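Long-range contacts in demethylmenaquinone Methyltransferase (PDB 1J3L), which is a member of the Aldolase/RraA family, built round a curled mixed beta sheet flanked by helices: residues V35-V40 with V137-F142; Q58-D63 with K84-V89; R80-G85 with V104-L109; V90-V95 with L109-T114. All coordinates share one frame; numbering follows the deposited sequence.

Contact 1 (V35-V40 with V137-F142); sequences VRTLRV and VLPGSF
Val35 presents its two methyls to different parts of the turn that leads into strand 142-146. CG1 stands anti to the backbone N (chi1 174°) and meets Val137 CG1 at 3.9 Å, the two side chains crossing at about a right angle; it also faces Leu138 O. CG2, beside the backbone N, lies 3.5 Å from Ser141 OG. Thr37, two residues along the same side of the strand, crosses Pro139 obliquely: its OG1 approaches Pro139 CG at 3.3 Å, while its CG2 faces the proline ring and Val137. The hydroxyl is hydrogen-bonded to Val128 O; its approach to the proline is packing only. The main chain fixes this arrangement at Val35 alone. Val35 N donates a hydrogen bond to Ser141 O at 2.7 Å, almost along the C=O axis, and Gly140 N donates one to Val35 O at 3.0 Å, from above the carbonyl plane. These bonds lie beside the start of strand 142-146, which pairs antiparallel with strand 31-39. Leu138 to Ser141 form a type II beta turn, with Gly140 third (phi 101°). Ser141 OG folds back to Leu138 O at 2.7 Å, on an in-plane lone pair; Ser141 N binds the same oxygen at 3.1 Å. Two donors thus grip Leu138 O and brace the turn. The chemistry is divided: backbone polarity ties turn to strand, while carbon surfaces pack beside those bonds, partly against hydroxyls.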
loop_
_atom_site.group_PDB
_atom_site.type_symbol
_atom_site.label_atom_id
_atom_site.label_comp_id
_atom_site.label_asym_id
_atom_site.label_seq_id
_atom_site.Cartn_x
_atom_site.Cartn_y
_atom_site.Cartn_z
ATOM N N VAL A 35 10.642 2.726 23.820
ATOM C CA VAL A 35 9.696 3.671 23.244
ATOM C C VAL A 35 9.613 5.026 23.938
ATOM O O VAL A 35 9.632 5.133 25.164
ATOM C CB VAL A 35 8.254 3.069 23.205
ATOM C CG1 VAL A 35 7.261 4.108 22.738
ATOM C CG2 VAL A 35 8.211 1.861 22.284
ATOM N N ARG A 36 9.510 6.054 23.110
ATOM C CA ARG A 36 9.376 7.437 23.536
ATOM C C ARG A 36 8.192 7.894 22.679
ATOM O O ARG A 36 8.194 7.690 21.468
ATOM C CB ARG A 36 10.630 8.220 23.156
ATOM C CG ARG A 36 10.807 9.500 23.921
ATOM C CD ARG A 36 11.505 9.268 25.250
ATOM N NE ARG A 36 11.460 10.477 26.064
ATOM C CZ ARG A 36 11.997 11.642 25.715
ATOM N NH1 ARG A 36 12.633 11.768 24.558
ATOM N NH2 ARG A 36 11.887 12.687 26.522
ATOM N N THR A 37 7.182 8.499 23.285
ATOM C CA THR A 37 6.013 8.914 22.519
ATOM C C THR A 37 5.865 10.412 22.348
ATOM O O THR A 37 6.512 11.212 23.031
ATOM C CB THR A 37 4.710 8.401 23.153
ATOM O OG1 THR A 37 4.497 9.058 24.413
ATOM C CG2 THR A 37 4.790 6.897 23.372
ATOM N N LEU A 38 4.976 10.774 21.432
ATOM C CA LEU A 38 4.704 12.163 21.128
ATOM C C LEU A 38 3.396 12.249 20.353
ATOM O O LEU A 38 3.133 11.444 19.455
ATOM C CB LEU A 38 5.858 12.721 20.302
ATOM C CG LEU A 38 5.877 14.184 19.899
ATOM C CD1 LEU A 38 5.758 15.063 21.129
ATOM C CD2 LEU A 38 7.177 14.463 19.154
ATOM N N ARG A 39 2.566 13.213 20.723
ATOM C CA ARG A 39 1.298 13.413 20.047
ATOM C C ARG A 39 1.274 14.832 19.518
ATOM O O ARG A 39 1.491 15.786 20.263
ATOM C CB ARG A 39 0.124 13.199 21.002
ATOM C CG ARG A 39 -1.224 13.475 20.356
ATOM C CD ARG A 39 -2.378 13.229 21.311
ATOM N NE ARG A 39 -2.456 11.829 21.720
ATOM C CZ ARG A 39 -2.312 11.406 22.972
ATOM N NH1 ARG A 39 -2.083 12.278 23.948
ATOM N NH2 ARG A 39 -2.393 10.110 23.248
ATOM N N VAL A 40 1.037 14.963 18.220
ATOM C CA VAL A 40 0.973 16.265 17.584
ATOM C C VAL A 40 0.031 16.159 16.406
ATOM O O VAL A 40 -0.464 15.078 16.072
ATOM C CB VAL A 40 2.346 16.736 17.045
ATOM C CG1 VAL A 40 3.326 16.876 18.174
ATOM C CG2 VAL A 40 2.869 15.752 15.983
ATOM N N VAL A 137 0.134 2.573 22.785
ATOM C CA VAL A 137 1.589 2.654 22.773
ATOM C C VAL A 137 2.002 3.440 24.001
ATOM O O VAL A 137 1.578 4.573 24.201
ATOM C CB VAL A 137 2.104 3.329 21.501
ATOM C CG1 VAL A 137 3.620 3.437 21.558
ATOM C CG2 VAL A 137 1.685 2.500 20.281
ATOM N N LEU A 138 2.826 2.823 24.834
ATOM C CA LEU A 138 3.229 3.457 26.077
ATOM C C LEU A 138 4.677 3.891 26.169
ATOM O O LEU A 138 5.590 3.191 25.726
ATOM C CB LEU A 138 2.933 2.521 27.257
ATOM C CG LEU A 138 1.490 2.106 27.557
ATOM C CD1 LEU A 138 1.509 1.034 28.628
ATOM C CD2 LEU A 138 0.669 3.301 28.016
ATOM N N PRO A 139 4.901 5.071 26.754
ATOM C CA PRO A 139 6.261 5.568 26.906
ATOM C C PRO A 139 6.902 4.552 27.849
ATOM O O PRO A 139 6.310 4.212 28.880
ATOM C CB PRO A 139 6.064 6.915 27.595
ATOM C CG PRO A 139 4.667 7.311 27.215
ATOM C CD PRO A 139 3.927 6.019 27.317
ATOM N N GLY A 140 8.077 4.041 27.494
ATOM C CA GLY A 140 8.737 3.092 28.368
ATOM C C GLY A 140 8.612 1.637 27.985
ATOM O O GLY A 140 9.234 0.776 28.612
ATOM N N SER A 141 7.803 1.344 26.978
ATOM C CA SER A 141 7.654 -0.037 26.535
ATOM C C SER A 141 8.772 -0.281 25.538
ATOM O O SER A 141 9.448 0.659 25.133
ATOM C CB SER A 141 6.291 -0.245 25.870
ATOM O OG SER A 141 6.074 0.723 24.859
ATOM N N PHE A 142 8.977 -1.536 25.156
ATOM C CA PHE A 142 10.021 -1.878 24.195
ATOM C C PHE A 142 9.363 -2.118 22.841
ATOM O O PHE A 142 8.372 -2.842 22.742
ATOM C CB PHE A 142 10.767 -3.144 24.632
ATOM C CG PHE A 142 11.987 -3.455 23.801
ATOM C CD1 PHE A 142 13.100 -2.624 23.831
ATOM C CD2 PHE A 142 12.020 -4.583 22.990
ATOM C CE1 PHE A 142 14.234 -2.915 23.062
ATOM C CE2 PHE A 142 13.140 -4.882 22.219
ATOM C CZ PHE A 142 14.251 -4.044 22.255
#

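Contact 2 (Q58-D63 with K84-V89); sequences QVLFVD and KGWAGV
The ring of Trp86 is the main projection here, and it settles against the CB atoms of Gln58 and Leu60 and the backbone between them. With CG beside the backbone N (chi1 -68°), the indole reaches across to strand 58-63, and its CZ3 corner comes 3.6 Å from Leu60 CB and 4.0 Å from Gln58 CB. These two beta carbons, on alternate residues, form the sides of a shallow hollow; Val59 C lies between them at the ring edge, near its plane. Ala87 contributes a smaller bump, its CB resting 3.3 Å from Gln58 O. Farther along, Val89 CG1 lies over Leu60 O and reaches Val62 CG2 at 4.2 Å, the two valines side by side and pointing the same way. At Gly88 there is no side chain, and the neighbouring Val59 projects from the same face of the sheet that a CB there would share. Parallel pairing sets the register: Val59 lies beside Gly88 and Leu60 beside Val89. Ala87 N bonds to Gln58 O at 2.9 Å, nearly along the C=O axis, and Leu60 N bonds to Gly88 O at 3.0 Å, in the carbonyl plane. The segments join the two strands of a beta-alpha-beta unit, 58-63 and 88-92, connected through helix 75-83. On its other edge strand 58-63 pairs with strand 31-39, whose Arg36 side chain touches both Leu60 and Trp86.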
loop_
_atom_site.group_PDB
_atom_site.type_symbol
_atom_site.label_atom_id
_atom_site.label_comp_id
_atom_site.label_asym_id
_atom_site.label_seq_id
_atom_site.Cartn_x
_atom_site.Cartn_y
_atom_site.Cartn_z
ATOM N N GLN A 58 16.695 3.969 21.717
ATOM C CA GLN A 58 15.290 4.351 21.813
ATOM C C GLN A 58 14.576 4.473 20.476
ATOM O O GLN A 58 15.194 4.643 19.432
ATOM C CB GLN A 58 15.157 5.676 22.573
ATOM C CG GLN A 58 15.754 5.638 23.976
ATOM C CD GLN A 58 15.968 7.021 24.558
ATOM O OE1 GLN A 58 15.019 7.711 24.914
ATOM N NE2 GLN A 58 17.225 7.436 24.645
ATOM N N VAL A 59 13.255 4.381 20.531
ATOM C CA VAL A 59 12.426 4.509 19.353
ATOM C C VAL A 59 11.370 5.576 19.621
ATOM O O VAL A 59 10.634 5.491 20.604
ATOM C CB VAL A 59 11.712 3.188 19.034
ATOM C CG1 VAL A 59 10.682 3.401 17.937
ATOM C CG2 VAL A 59 12.722 2.159 18.595
ATOM N N LEU A 60 11.296 6.582 18.758
ATOM C CA LEU A 60 10.299 7.620 18.941
ATOM C C LEU A 60 9.072 7.267 18.104
ATOM O O LEU A 60 9.165 7.021 16.903
ATOM C CB LEU A 60 10.849 8.988 18.526
ATOM C CG LEU A 60 9.900 10.169 18.768
ATOM C CD1 LEU A 60 9.784 10.413 20.269
ATOM C CD2 LEU A 60 10.405 11.429 18.049
ATOM N N PHE A 61 7.927 7.216 18.764
ATOM C CA PHE A 61 6.670 6.904 18.108
ATOM C C PHE A 61 5.893 8.216 18.059
ATOM O O PHE A 61 5.488 8.745 19.094
ATOM C CB PHE A 61 5.898 5.854 18.917
ATOM C CG PHE A 61 4.891 5.085 18.113
ATOM C CD1 PHE A 61 3.864 5.736 17.450
ATOM C CD2 PHE A 61 4.960 3.708 18.033
ATOM C CE1 PHE A 61 2.925 5.020 16.714
ATOM C CE2 PHE A 61 4.021 2.984 17.300
ATOM C CZ PHE A 61 3.004 3.643 16.645
ATOM N N VAL A 62 5.709 8.748 16.858
ATOM C CA VAL A 62 4.994 10.007 16.687
ATOM C C VAL A 62 3.580 9.788 16.196
ATOM O O VAL A 62 3.363 9.272 15.097
ATOM C CB VAL A 62 5.697 10.927 15.675
ATOM C CG1 VAL A 62 4.991 12.261 15.618
ATOM C CG2 VAL A 62 7.148 11.097 16.056
ATOM N N ASP A 63 2.620 10.168 17.026
ATOM C CA ASP A 63 1.219 10.039 16.654
ATOM C C ASP A 63 0.806 11.355 15.995
ATOM O O ASP A 63 0.678 12.374 16.674
ATOM C CB ASP A 63 0.359 9.795 17.891
ATOM C CG ASP A 63 -1.082 9.555 17.543
ATOM O OD1 ASP A 63 -1.563 10.168 16.567
ATOM O OD2 ASP A 63 -1.735 8.762 18.245
ATOM N N LYS A 84 21.936 11.771 16.964
ATOM C CA LYS A 84 21.635 11.696 18.387
ATOM C C LYS A 84 21.489 10.255 18.886
ATOM O O LYS A 84 21.177 10.023 20.054
ATOM C CB LYS A 84 20.367 12.493 18.695
ATOM C CG LYS A 84 20.604 13.991 18.840
ATOM C CD LYS A 84 21.490 14.263 20.041
ATOM C CE LYS A 84 21.804 15.730 20.197
ATOM N NZ LYS A 84 22.584 15.941 21.437
ATOM N N GLY A 85 21.698 9.295 17.987
ATOM C CA GLY A 85 21.643 7.888 18.359
ATOM C C GLY A 85 20.318 7.148 18.323
ATOM O O GLY A 85 20.253 5.969 18.668
ATOM N N TRP A 86 19.254 7.824 17.921
ATOM C CA TRP A 86 17.964 7.166 17.865
ATOM C C TRP A 86 18.047 5.896 17.030
ATOM O O TRP A 86 18.713 5.860 15.992
ATOM C CB TRP A 86 16.906 8.119 17.286
ATOM C CG TRP A 86 16.623 9.245 18.197
ATOM C CD1 TRP A 86 17.364 10.376 18.351
ATOM C CD2 TRP A 86 15.601 9.293 19.198
ATOM N NE1 TRP A 86 16.875 11.127 19.391
ATOM C CE2 TRP A 86 15.791 10.488 19.924
ATOM C CE3 TRP A 86 14.541 8.446 19.544
ATOM C CZ2 TRP A 86 14.969 10.850 20.992
ATOM C CZ3 TRP A 86 13.724 8.805 20.605
ATOM C CH2 TRP A 86 13.943 10.006 21.315
ATOM N N ALA A 87 17.379 4.849 17.493
ATOM C CA ALA A 87 17.364 3.580 16.771
ATOM C C ALA A 87 16.340 3.656 15.646
ATOM O O ALA A 87 16.496 3.017 14.603
ATOM C CB ALA A 87 17.015 2.440 17.714
ATOM N N GLY A 88 15.298 4.450 15.859
ATOM C CA GLY A 88 14.266 4.590 14.850
ATOM C C GLY A 88 13.136 5.530 15.229
ATOM O O GLY A 88 12.998 5.944 16.379
ATOM N N VAL A 89 12.321 5.854 14.235
ATOM C CA VAL A 89 11.173 6.735 14.401
ATOM C C VAL A 89 9.979 6.093 13.701
ATOM O O VAL A 89 10.093 5.612 12.566
ATOM C CB VAL A 89 11.415 8.115 13.738
ATOM C CG1 VAL A 89 10.332 9.110 14.182
ATOM C CG2 VAL A 89 12.813 8.616 14.075
#

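Contact 3 (R80-G85 with V104-L109); sequences RAWEKG and VPIGLL
This is an apolar helix-to-loop packing, in which the last turn of helix 75-83 lies against the loop leading into strand 107-110. The evidence centres on Trp82, whose CG is anti to the backbone N (chi1 176°). Pro105 lies over one face of the indole: its CG stands 3.0 Å above the ring plane, offset toward the rim. Its CD makes a CH-pi contact with the five-membered ring, 4.0 Å from the centroid and 14° off the normal. Val104 CG1 packs on Trp82 CB at 3.5 Å, and Ile106 CG2 meets the ring atom Trp82 CD1 at 3.5 Å. On the preceding residue, Ala81 CB touches Ile106 CD1 at 4.2 Å. Pro105 is the centre of an inverse gamma turn, closed by Ile106 N to Val104 O at 2.8 Å, and this tight bend brings three successive side chains onto one tryptophan. The helix ends in a Schellman motif, with Gly85 at positive phi, Gly85 N bonded to Trp82 O and Trp86 N probably bonded to Ala81 O at 2.9 Å. The side chains meet through carbon and the indole ring, so cohesion rests on dispersion and shape, probably aided by a weak CH-pi attraction from Pro105 CD.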
loop_
_atom_site.group_PDB
_atom_site.type_symbol
_atom_site.label_atom_id
_atom_site.label_comp_id
_atom_site.label_asym_id
_atom_site.label_seq_id
_atom_site.Cartn_x
_atom_site.Cartn_y
_atom_site.Cartn_z
ATOM N N ARG A 80 19.299 14.255 12.017
ATOM C CA ARG A 80 19.507 14.676 13.395
ATOM C C ARG A 80 19.258 13.497 14.347
ATOM O O ARG A 80 20.077 13.216 15.224
ATOM C CB ARG A 80 18.594 15.859 13.743
ATOM C CG ARG A 80 19.091 16.663 14.924
ATOM C CD ARG A 80 20.537 17.122 14.723
ATOM N NE ARG A 80 21.118 17.512 16.002
ATOM C CZ ARG A 80 22.399 17.371 16.320
ATOM N NH1 ARG A 80 23.252 16.851 15.450
ATOM N NH2 ARG A 80 22.822 17.723 17.525
ATOM N N ALA A 81 18.141 12.797 14.147
ATOM C CA ALA A 81 17.777 11.648 14.975
ATOM C C ALA A 81 18.901 10.634 14.991
ATOM O O ALA A 81 19.221 10.050 16.036
ATOM C CB ALA A 81 16.497 10.997 14.448
ATOM N N TRP A 82 19.504 10.434 13.826
ATOM C CA TRP A 82 20.606 9.497 13.696
ATOM C C TRP A 82 21.848 9.963 14.447
ATOM O O TRP A 82 22.491 9.166 15.131
ATOM C CB TRP A 82 20.950 9.289 12.227
ATOM C CG TRP A 82 22.138 8.421 12.013
ATOM C CD1 TRP A 82 22.297 7.133 12.430
ATOM C CD2 TRP A 82 23.327 8.760 11.292
ATOM N NE1 TRP A 82 23.505 6.645 12.010
ATOM C CE2 TRP A 82 24.158 7.620 11.307
ATOM C CE3 TRP A 82 23.767 9.915 10.628
ATOM C CZ2 TRP A 82 25.408 7.598 10.686
ATOM C CZ3 TRP A 82 25.014 9.894 10.007
ATOM C CH2 TRP A 82 25.818 8.740 10.040
ATOM N N GLU A 83 22.196 11.244 14.310
ATOM C CA GLU A 83 23.370 11.795 14.994
ATOM C C GLU A 83 23.182 11.703 16.512
ATOM O O GLU A 83 24.145 11.579 17.253
ATOM C CB GLU A 83 23.608 13.266 14.597
ATOM C CG GLU A 83 23.770 13.505 13.091
ATOM C CD GLU A 83 23.959 14.977 12.720
ATOM O OE1 GLU A 83 23.202 15.838 13.220
ATOM O OE2 GLU A 83 24.862 15.272 11.905
ATOM N N LYS A 84 21.936 11.771 16.964
ATOM C CA LYS A 84 21.635 11.696 18.387
ATOM C C LYS A 84 21.489 10.255 18.886
ATOM O O LYS A 84 21.177 10.023 20.054
ATOM C CB LYS A 84 20.367 12.493 18.695
ATOM C CG LYS A 84 20.604 13.991 18.840
ATOM C CD LYS A 84 21.490 14.263 20.041
ATOM C CE LYS A 84 21.804 15.730 20.197
ATOM N NZ LYS A 84 22.584 15.941 21.437
ATOM N N GLY A 85 21.698 9.295 17.987
ATOM C CA GLY A 85 21.643 7.888 18.359
ATOM C C GLY A 85 20.318 7.148 18.323
ATOM O O GLY A 85 20.253 5.969 18.668
ATOM N N VAL A 104 19.622 7.429 5.452
ATOM C CA VAL A 104 19.978 7.548 6.867
ATOM C C VAL A 104 19.856 6.167 7.501
ATOM O O VAL A 104 18.805 5.529 7.417
ATOM C CB VAL A 104 19.043 8.541 7.599
ATOM C CG1 VAL A 104 19.511 8.745 9.040
ATOM C CG2 VAL A 104 19.006 9.867 6.849
ATOM N N PRO A 105 20.932 5.685 8.145
ATOM C CA PRO A 105 20.911 4.358 8.775
ATOM C C PRO A 105 20.152 4.234 10.085
ATOM O O PRO A 105 20.730 3.917 11.119
ATOM C CB PRO A 105 22.400 4.013 8.911
ATOM C CG PRO A 105 23.033 5.356 9.137
ATOM C CD PRO A 105 22.285 6.277 8.182
ATOM N N ILE A 106 18.852 4.499 10.019
ATOM C CA ILE A 106 17.948 4.384 11.155
ATOM C C ILE A 106 16.633 3.874 10.589
ATOM O O ILE A 106 16.405 3.933 9.379
ATOM C CB ILE A 106 17.648 5.740 11.848
ATOM C CG1 ILE A 106 16.974 6.697 10.860
ATOM C CG2 ILE A 106 18.919 6.321 12.429
ATOM C CD1 ILE A 106 16.507 7.984 11.494
ATOM N N GLY A 107 15.781 3.359 11.462
ATOM C CA GLY A 107 14.489 2.882 11.021
ATOM C C GLY A 107 13.559 4.067 10.899
ATOM O O GLY A 107 13.592 4.963 11.744
ATOM N N LEU A 108 12.755 4.096 9.840
ATOM C CA LEU A 108 11.799 5.182 9.630
ATOM C C LEU A 108 10.508 4.712 8.945
ATOM O O LEU A 108 10.477 4.485 7.732
ATOM C CB LEU A 108 12.438 6.309 8.810
ATOM C CG LEU A 108 13.605 7.051 9.462
ATOM C CD1 LEU A 108 14.143 8.095 8.495
ATOM C CD2 LEU A 108 13.143 7.706 10.758
ATOM N N LEU A 109 9.447 4.575 9.735
ATOM C CA LEU A 109 8.155 4.143 9.218
ATOM C C LEU A 109 7.168 5.298 9.224
ATOM O O LEU A 109 7.189 6.156 10.111
ATOM C CB LEU A 109 7.578 3.005 10.065
ATOM C CG LEU A 109 8.479 1.804 10.337
ATOM C CD1 LEU A 109 7.715 0.725 11.141
ATOM C CD2 LEU A 109 8.967 1.257 9.008
#

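Contact 4 (V90-V95 with L109-T114); sequences VVHGAV and LALAAT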
loop_
_atom_site.group_PDB
_atom_site.type_symbol
_atom_site.label_atom_id
_atom_site.label_comp_id
_atom_site.label_asym_id
_atom_site.label_seq_id
_atom_site.Cartn_x
_atom_site.Cartn_y
_atom_site.Cartn_z
ATOM N N VAL A 90 8.844 6.051 14.386
ATOM C CA VAL A 90 7.628 5.504 13.794
ATOM C C VAL A 90 6.624 6.639 13.730
ATOM O O VAL A 90 6.273 7.221 14.751
ATOM C CB VAL A 90 7.037 4.371 14.622
ATOM C CG1 VAL A 90 5.657 4.036 14.108
ATOM C CG2 VAL A 90 7.935 3.151 14.537
ATOM N N VAL A 91 6.166 6.962 12.530
ATOM C CA VAL A 91 5.229 8.057 12.375
ATOM C C VAL A 91 3.830 7.637 11.951
ATOM O O VAL A 91 3.636 7.101 10.854
ATOM C CB VAL A 91 5.757 9.099 11.346
ATOM C CG1 VAL A 91 4.795 10.271 11.229
ATOM C CG2 VAL A 91 7.131 9.589 11.760
ATOM N N HIS A 92 2.860 7.857 12.832
ATOM C CA HIS A 92 1.479 7.567 12.484
ATOM C C HIS A 92 1.092 8.872 11.815
ATOM O O HIS A 92 0.480 9.744 12.435
ATOM C CB HIS A 92 0.601 7.352 13.714
ATOM C CG HIS A 92 -0.804 6.971 13.370
ATOM N ND1 HIS A 92 -1.906 7.511 14.008
ATOM C CD2 HIS A 92 -1.294 6.092 12.464
ATOM C CE1 HIS A 92 -3.004 6.977 13.510
ATOM N NE2 HIS A 92 -2.662 6.110 12.570
ATOM N N GLY A 93 1.495 9.000 10.555
ATOM C CA GLY A 93 1.258 10.208 9.788
ATOM C C GLY A 93 2.231 10.229 8.624
ATOM O O GLY A 93 2.684 9.159 8.185
ATOM N N ALA A 94 2.588 11.420 8.142
ATOM C CA ALA A 94 3.477 11.503 6.994
ATOM C C ALA A 94 4.848 12.117 7.236
ATOM O O ALA A 94 5.081 12.780 8.251
ATOM C CB ALA A 94 2.770 12.242 5.855
ATOM N N VAL A 95 5.739 11.870 6.276
ATOM C CA VAL A 95 7.116 12.362 6.282
ATOM C C VAL A 95 7.418 12.921 4.879
ATOM O O VAL A 95 6.538 12.899 4.018
ATOM C CB VAL A 95 8.121 11.203 6.599
ATOM C CG1 VAL A 95 7.780 10.553 7.947
ATOM C CG2 VAL A 95 8.103 10.161 5.485
ATOM N N LEU A 109 9.447 4.575 9.735
ATOM C CA LEU A 109 8.155 4.143 9.218
ATOM C C LEU A 109 7.168 5.298 9.224
ATOM O O LEU A 109 7.189 6.156 10.111
ATOM C CB LEU A 109 7.578 3.005 10.065
ATOM C CG LEU A 109 8.479 1.804 10.337
ATOM C CD1 LEU A 109 7.715 0.725 11.141
ATOM C CD2 LEU A 109 8.967 1.257 9.008
ATOM N N ALA A 110 6.307 5.322 8.218
ATOM C CA ALA A 110 5.295 6.354 8.115
ATOM C C ALA A 110 4.194 5.795 7.234
ATOM O O ALA A 110 4.391 4.785 6.561
ATOM C CB ALA A 110 5.885 7.610 7.502
ATOM N N LEU A 111 3.033 6.438 7.248
ATOM C CA LEU A 111 1.913 5.987 6.437
ATOM C C LEU A 111 2.116 6.429 4.997
ATOM O O LEU A 111 1.664 5.772 4.064
ATOM C CB LEU A 111 0.597 6.554 6.989
ATOM C CG LEU A 111 0.209 6.060 8.390
ATOM C CD1 LEU A 111 -1.023 6.800 8.883
ATOM C CD2 LEU A 111 -0.027 4.550 8.358
ATOM N N ALA A 112 2.824 7.542 4.824
ATOM C CA ALA A 112 3.070 8.066 3.494
ATOM C C ALA A 112 3.963 9.285 3.504
ATOM O O ALA A 112 4.218 9.889 4.549
ATOM C CB ALA A 112 1.743 8.422 2.827
ATOM N N ALA A 113 4.457 9.626 2.320
ATOM C CA ALA A 113 5.267 10.822 2.159
ATOM C C ALA A 113 4.304 11.906 1.639
ATOM O O ALA A 113 3.295 11.600 1.003
ATOM C CB ALA A 113 6.404 10.574 1.149
ATOM N N THR A 114 4.611 13.162 1.919
ATOM C CA THR A 114 3.783 14.279 1.475
ATOM C C THR A 114 4.740 15.465 1.320
ATOM O O THR A 114 5.739 15.560 2.042
ATOM C CB THR A 114 2.672 14.595 2.510
ATOM O OG1 THR A 114 1.554 15.196 1.848
ATOM C CG2 THR A 114 3.185 15.550 3.587
#
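Backbone hydrogen bonds carry most of this parallel pairing. Val91 N bonds to Leu109 O at 2.7 Å from above the carbonyl plane, 34° out of it. Leu111 N reaches Gly93 O at 2.9 Å and Thr114 N reaches Val95 O at 2.9 Å, both nearly along the C=O axis, while Val95 N meets Ala112 O at 3.0 Å in the carbonyl plane. The regular pairing breaks round His92, the centre of an inverse gamma turn with a weak bond from Gly93 N to Val91 O, and Gly93 O then takes it up again. Weaker CA-H...O contacts accompany it, the straightest from Ala110 CA to Val91 O at 3.3 Å, with an angle of 166° at the hydrogen. Apolar packing is divided among small groups. Val95 places CG1 beside its backbone N (chi1 -57° for that branch) and against Ala110 CB at 3.5 Å; its CG2 takes the crowded position and also borders that methyl. Val90 CG2 and Leu109 CD1 lie side by side at 4.2 Å. The one aromatic contact is His92 with Leu111: the side chains point the same way, and Leu111 CD1 lies 3.7 Å from His92 CD2. Thr114 turns its CG2 to the Ala94 methyl, its hydroxyl being bonded to Leu68 O. Strand 88-92 lies between 58-63 and 107-110 in the main sheet; beyond it, the weakly bonded strands 94-95 and 112-113 form a separate two-stranded parallel sheet. Helix 98-101 touches Val95 and Ala113, and Ala113 also packs on Glu147 of the second subunit.

How the contacts relate
Contacts 2 and 4 span neighbouring parallel strands, 58-63 with 88-92 and 88-92 with 107-110; contact 1 lies on the next strand, 31-39. Contacts 1 and 2 have centres 9 Å apart and meet where Phe61 N approaches Arg36 O at 2.8 Å, a probable hydrogen bond. Contact 2 continues into contact 4 along strand 88-92, with Val62 N 2.7 Å from Val90 O. Contact 3 shares Lys84 and Gly85 with contact 2, the two centres being 7 Å apart, and places helix 75-83 beside the loop entering strand 107-110; it shares Leu109 with contact 4. The magnesium ion lies about 11 Å from the side chain of Phe142 in contact 1.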